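Local coordinates for protein kinase, putative (Bodo saltans, PDB 6TLY) that is a putative kinetoplastid kinetochore protein kinase, KKT2, whose zinc-binding central domain, the part described here, belongs to a class of centromere localization domains, at residues 47-52 / 61-66; 54-59 / 81-86. All coordinates share one frame; numbering follows the deposited sequence.

Interaction 1: residues 47-52 / 61-66; sequences YMYRCE and QCAESR. With ZN (zinc ion), chain B; ZN (zinc ion), chain C.
Y47, just before strand 48-51, and Y49 within it send their hydroxyls to the same carboxylate oxygen of E64 on helix 60-65. Y47 OH gives a hydrogen bond of 2.7 Å to E64 OE2 on the syn lone pair, while Y49 OH reaches E64 OE2, also at 2.7 Å, on the anti lone pair. The oxygen lies at the edge of the Y49 ring, near its plane, and that ring stands almost upright to the carboxylate, the two planes 83° apart; the Y47 ring is turned by 52°. E64 presents the acceptor on a chain extended beyond CG. The tight part is at the inner end of the Y49 ring, where A63 CB presses obliquely, 3.3 Å from Y49 CD1. With CG anti to its carbonyl carbon (chi1 -71°), Y49 reaches across to the helix, the CD1 side of its ring against this methyl and its hydroxyl at the carboxylate. Y49 and A63 are buried and both also touch V58, whereas Y47 and E64 form the looser, partly exposed margin. With an alanine at E64, both tyrosine hydroxyls would probably lose their shared acceptor and the Y47 ring be freer to turn. C51 and C62 bind different zinc ions, so the contact joins a strand carrying a ligand of one site to a helix carrying a ligand of the other. Two phenol donors on a single oxygen would be expected to stabilise E64 as a carboxylate.

Interaction 2: residues 54-59 / 81-86; sequences CDYDVC and KFPSQT. With ZN (zinc ion), chain C; ZN (zinc ion), chain B; SO4 (sulfate ion), chain E.
Y56 turns one edge of its ring to the pyrrolidine of P83, with Y56 CD1 4.1 Å from P83 CG. Both CB and CG of the proline lie 4.2 Å from Y56 CE1, so P83 meets the ring along its CD1-CE1 edge rather than over a face. With CG anti to the backbone N (chi1 -173°), the end of the Y56 ring comes closer to P83 than its CB direction alone would bring it. A second touch joins the loop before the strand to the phenylalanine: C54 O lies near the plane of the F82 ring, at its edge, 4.2 Å from F82 CE1. No hydrogen bond crosses between the segments; the contact is buried and light, one apolar touch and one carbonyl at a ring edge. Both sides lie next to zinc sites. C54 SG binds one zinc ion at 2.4 Å, completing a site with C11, H15 and C51, and F82 packs beside H91, a ligand of a third zinc ion. Past P83, S84 is the N-cap of the next helix, and a sulfate, probably from the crystallisation liquor, sits at that helix start, held by Q85 N, T86 N and T86 OG1. D55 and Y56 face C51 in a G1 beta bulge, from which strand 56-59 runs on beside strand 48-51. The contact thus sets the beginning of this edge strand against the turn that leads from strand 81-82 of the C2H2-type finger into helix 85-93.

In the fold
From the N terminus, the chain first supplies C11 and H15 to one zinc ion and C32 and C35 to another, then enters strand 48-51, turns, and returns along strand 56-59. Interaction 1 closes a short loop when helix 60-65, which follows directly, folds back on the first of these strands. Interaction 2 starts inside that loop and closes a longer one at residues 81-86, so the two cross. Their strands are neighbours in one antiparallel sheet, joined by a backbone bond between Y49 and V58 and a salt bridge from R50 to D57. Interaction 1 lies within the C1-like part; interaction 2 joins that part to the C2H2-type finger.

Interaction 1: residues 47-52 / 61-66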
# COMPACT_ATOMS: atom_id res chain seq x y z
N TYR A 47 5.06 -8.65 9.88
CA TYR A 47 4.88 -7.21 10.07
C TYR A 47 4.48 -6.55 8.74
O TYR A 47 4.27 -7.26 7.75
CB TYR A 47 6.08 -6.54 10.78
CG TYR A 47 7.41 -6.84 10.13
CD1 TYR A 47 8.07 -8.04 10.36
CD2 TYR A 47 8.04 -5.89 9.32
CE1 TYR A 47 9.29 -8.32 9.76
CE2 TYR A 47 9.28 -6.15 8.74
CZ TYR A 47 9.90 -7.37 8.96
OH TYR A 47 11.12 -7.64 8.37
N MET A 48 4.33 -5.23 8.72
CA MET A 48 3.80 -4.54 7.56
C MET A 48 4.55 -3.27 7.18
O MET A 48 5.27 -2.71 8.00
CB MET A 48 2.33 -4.20 7.83
CG MET A 48 2.15 -3.23 8.98
SD MET A 48 0.49 -2.52 9.16
CE MET A 48 0.33 -1.72 7.58
N TYR A 49 4.37 -2.89 5.93
CA TYR A 49 4.84 -1.60 5.40
C TYR A 49 3.61 -0.85 4.90
O TYR A 49 2.73 -1.46 4.35
CB TYR A 49 5.86 -1.85 4.29
CG TYR A 49 7.19 -2.39 4.75
CD1 TYR A 49 7.38 -3.74 4.97
CD2 TYR A 49 8.26 -1.54 4.93
CE1 TYR A 49 8.61 -4.24 5.36
CE2 TYR A 49 9.50 -2.02 5.32
CZ TYR A 49 9.68 -3.38 5.53
OH TYR A 49 10.89 -3.83 5.93
N ARG A 50 3.58 0.45 5.11
CA ARG A 50 2.40 1.22 4.66
C ARG A 50 2.79 2.56 4.02
O ARG A 50 3.73 3.18 4.45
CB ARG A 50 1.44 1.46 5.83
CG ARG A 50 0.18 2.24 5.49
CD ARG A 50 -0.82 2.48 6.60
NE ARG A 50 -1.85 3.44 6.31
CZ ARG A 50 -2.87 3.22 5.51
NH1 ARG A 50 -3.02 2.06 4.91
NH2 ARG A 50 -3.76 4.17 5.32
N CYS A 51 2.06 2.91 2.97
CA CYS A 51 2.09 4.28 2.46
C CYS A 51 0.74 4.93 2.82
O CYS A 51 -0.27 4.54 2.28
CB CYS A 51 2.28 4.36 0.97
SG CYS A 51 2.21 6.11 0.50
N GLU A 52 0.79 5.87 3.75
CA GLU A 52 -0.41 6.50 4.30
C GLU A 52 -1.14 7.31 3.25
O GLU A 52 -2.36 7.21 3.13
CB GLU A 52 -0.06 7.37 5.51
CG GLU A 52 -1.30 7.92 6.23
CD GLU A 52 -2.27 6.87 6.75
OE1 GLU A 52 -1.82 5.99 7.52
OE2 GLU A 52 -3.47 6.94 6.41
N GLN A 61 6.97 -9.87 3.68
CA GLN A 61 7.42 -10.81 2.64
C GLN A 61 7.34 -10.17 1.26
O GLN A 61 8.32 -10.22 0.52
CB GLN A 61 6.60 -12.10 2.69
CG GLN A 61 7.34 -13.30 3.27
CD GLN A 61 6.41 -14.32 3.93
OE1 GLN A 61 5.17 -14.26 3.81
NE2 GLN A 61 7.00 -15.28 4.63
N CYS A 62 6.19 -9.56 0.93
CA CYS A 62 6.04 -8.92 -0.37
C CYS A 62 6.93 -7.66 -0.48
O CYS A 62 7.59 -7.45 -1.51
CB CYS A 62 4.58 -8.59 -0.66
SG CYS A 62 3.52 -10.03 -0.97
N ALA A 63 6.98 -6.85 0.59
CA ALA A 63 7.74 -5.61 0.57
C ALA A 63 9.26 -5.79 0.35
O ALA A 63 9.83 -5.19 -0.56
CB ALA A 63 7.46 -4.81 1.83
N GLU A 64 9.86 -6.69 1.12
CA GLU A 64 11.29 -6.95 1.09
C GLU A 64 11.72 -7.71 -0.16
O GLU A 64 12.79 -7.44 -0.69
CB GLU A 64 11.72 -7.61 2.41
CG GLU A 64 11.59 -6.61 3.56
CD GLU A 64 11.62 -7.19 4.96
OE1 GLU A 64 11.91 -8.40 5.08
OE2 GLU A 64 11.32 -6.46 5.93
N SER A 65 10.84 -8.57 -0.71
CA SER A 65 11.16 -9.26 -1.98
C SER A 65 10.81 -8.42 -3.24
O SER A 65 11.07 -8.86 -4.35
CB SER A 65 10.49 -10.63 -2.03
OG SER A 65 9.11 -10.54 -2.33
N ARG A 66 10.23 -7.22 -3.05
CA ARG A 66 9.83 -6.32 -4.13
C ARG A 66 8.77 -6.95 -5.01
O ARG A 66 8.81 -6.80 -6.23
CB ARG A 66 11.02 -5.80 -4.94
CG ARG A 66 11.68 -4.63 -4.27
CD ARG A 66 12.64 -5.02 -3.18
NE ARG A 66 13.37 -3.87 -2.66
CZ ARG A 66 14.07 -3.88 -1.52
NH1 ARG A 66 14.11 -4.97 -0.77
NH2 ARG A 66 14.72 -2.79 -1.13
ZN ZN B . 2.32 6.10 -1.90
ZN ZN C . 2.12 -10.00 0.87

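Interaction 2: residues 54-59 / 81-86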
# COMPACT_ATOMS: atom_id res chain seq x y z
N CYS A 54 -1.24 6.81 0.06
CA CYS A 54 -1.85 5.95 -0.96
C CYS A 54 -2.83 4.93 -0.37
O CYS A 54 -3.47 4.24 -1.16
CB CYS A 54 -0.78 5.23 -1.77
SG CYS A 54 0.18 6.31 -2.87
N ASP A 55 -2.87 4.75 0.97
CA ASP A 55 -3.67 3.70 1.67
C ASP A 55 -3.23 2.34 1.08
O ASP A 55 -4.05 1.59 0.56
CB ASP A 55 -5.19 3.90 1.52
CG ASP A 55 -5.98 2.84 2.28
OD1 ASP A 55 -5.51 2.41 3.35
OD2 ASP A 55 -7.05 2.44 1.80
N TYR A 56 -1.93 2.12 1.08
CA TYR A 56 -1.30 0.92 0.50
C TYR A 56 -0.60 0.16 1.62
O TYR A 56 0.28 0.70 2.21
CB TYR A 56 -0.30 1.33 -0.57
CG TYR A 56 0.31 0.20 -1.36
CD1 TYR A 56 -0.46 -0.59 -2.18
CD2 TYR A 56 1.66 -0.05 -1.30
CE1 TYR A 56 0.10 -1.60 -2.94
CE2 TYR A 56 2.23 -1.05 -2.05
CZ TYR A 56 1.45 -1.84 -2.87
OH TYR A 56 2.04 -2.81 -3.60
N ASP A 57 -1.07 -1.06 1.86
CA ASP A 57 -0.58 -1.94 2.93
C ASP A 57 0.00 -3.20 2.36
O ASP A 57 -0.68 -3.89 1.61
CB ASP A 57 -1.76 -2.38 3.79
CG ASP A 57 -2.38 -1.25 4.55
OD1 ASP A 57 -1.63 -0.41 5.07
OD2 ASP A 57 -3.64 -1.18 4.59
N VAL A 58 1.22 -3.49 2.70
CA VAL A 58 1.89 -4.76 2.25
C VAL A 58 2.57 -5.55 3.42
O VAL A 58 3.25 -5.04 4.45
CB VAL A 58 2.88 -4.43 1.11
CG1 VAL A 58 4.02 -3.55 1.58
CG2 VAL A 58 3.42 -5.66 0.42
N CYS A 59 2.56 -6.89 3.29
CA CYS A 59 3.22 -7.73 4.31
C CYS A 59 4.76 -7.59 4.15
O CYS A 59 5.23 -7.15 3.10
CB CYS A 59 2.77 -9.20 4.21
SG CYS A 59 3.45 -10.12 2.79
N LYS A 81 -2.19 5.29 -8.96
CA LYS A 81 -2.34 3.84 -9.09
C LYS A 81 -2.82 3.22 -7.79
O LYS A 81 -2.40 3.64 -6.69
CB LYS A 81 -1.02 3.18 -9.51
CG LYS A 81 -0.46 3.70 -10.83
CD LYS A 81 0.96 3.19 -11.04
CE LYS A 81 1.65 3.91 -12.18
NZ LYS A 81 0.87 3.82 -13.44
N PHE A 82 -3.66 2.18 -7.91
CA PHE A 82 -4.25 1.45 -6.78
C PHE A 82 -4.20 -0.07 -7.04
O PHE A 82 -4.23 -0.52 -8.19
CB PHE A 82 -5.71 1.90 -6.57
CG PHE A 82 -5.81 3.37 -6.27
CD1 PHE A 82 -5.58 3.84 -4.98
CD2 PHE A 82 -6.08 4.28 -7.26
CE1 PHE A 82 -5.60 5.20 -4.71
CE2 PHE A 82 -6.12 5.64 -6.98
CZ PHE A 82 -5.88 6.09 -5.71
N PRO A 83 -4.10 -0.88 -5.97
CA PRO A 83 -4.03 -2.34 -6.18
C PRO A 83 -5.37 -3.02 -6.44
O PRO A 83 -5.38 -4.22 -6.74
CB PRO A 83 -3.41 -2.83 -4.86
CG PRO A 83 -3.97 -1.87 -3.84
CD PRO A 83 -4.01 -0.52 -4.55
N SER A 84 -6.51 -2.31 -6.25
CA SER A 84 -7.84 -2.89 -6.44
C SER A 84 -8.83 -1.87 -7.00
O SER A 84 -8.64 -0.66 -6.85
CB SER A 84 -8.39 -3.42 -5.11
OG SER A 84 -8.65 -2.36 -4.21
N GLN A 85 -9.92 -2.37 -7.59
CA GLN A 85 -10.99 -1.51 -8.08
C GLN A 85 -11.67 -0.85 -6.88
O GLN A 85 -12.01 0.32 -6.96
CB GLN A 85 -11.99 -2.33 -8.90
CG GLN A 85 -13.26 -1.55 -9.20
CD GLN A 85 -14.07 -2.20 -10.26
OE1 GLN A 85 -13.96 -1.84 -11.42
NE2 GLN A 85 -14.87 -3.18 -9.88
N THR A 86 -11.85 -1.57 -5.77
CA THR A 86 -12.49 -1.01 -4.58
C THR A 86 -11.72 0.21 -4.05
O THR A 86 -12.35 1.22 -3.74
CB THR A 86 -12.71 -2.10 -3.51
OG1 THR A 86 -13.50 -3.15 -4.08
CG2 THR A 86 -13.46 -1.57 -2.30
ZN ZN C . 2.12 -10.00 0.87
ZN ZN B . 2.32 6.10 -1.90
S SO4 E . -11.43 -5.58 -6.32
O1 SO4 E . -11.97 -4.39 -5.72
O2 SO4 E . -10.46 -5.23 -7.38
O3 SO4 E . -10.73 -6.41 -5.32
O4 SO4 E . -12.57 -6.35 -6.81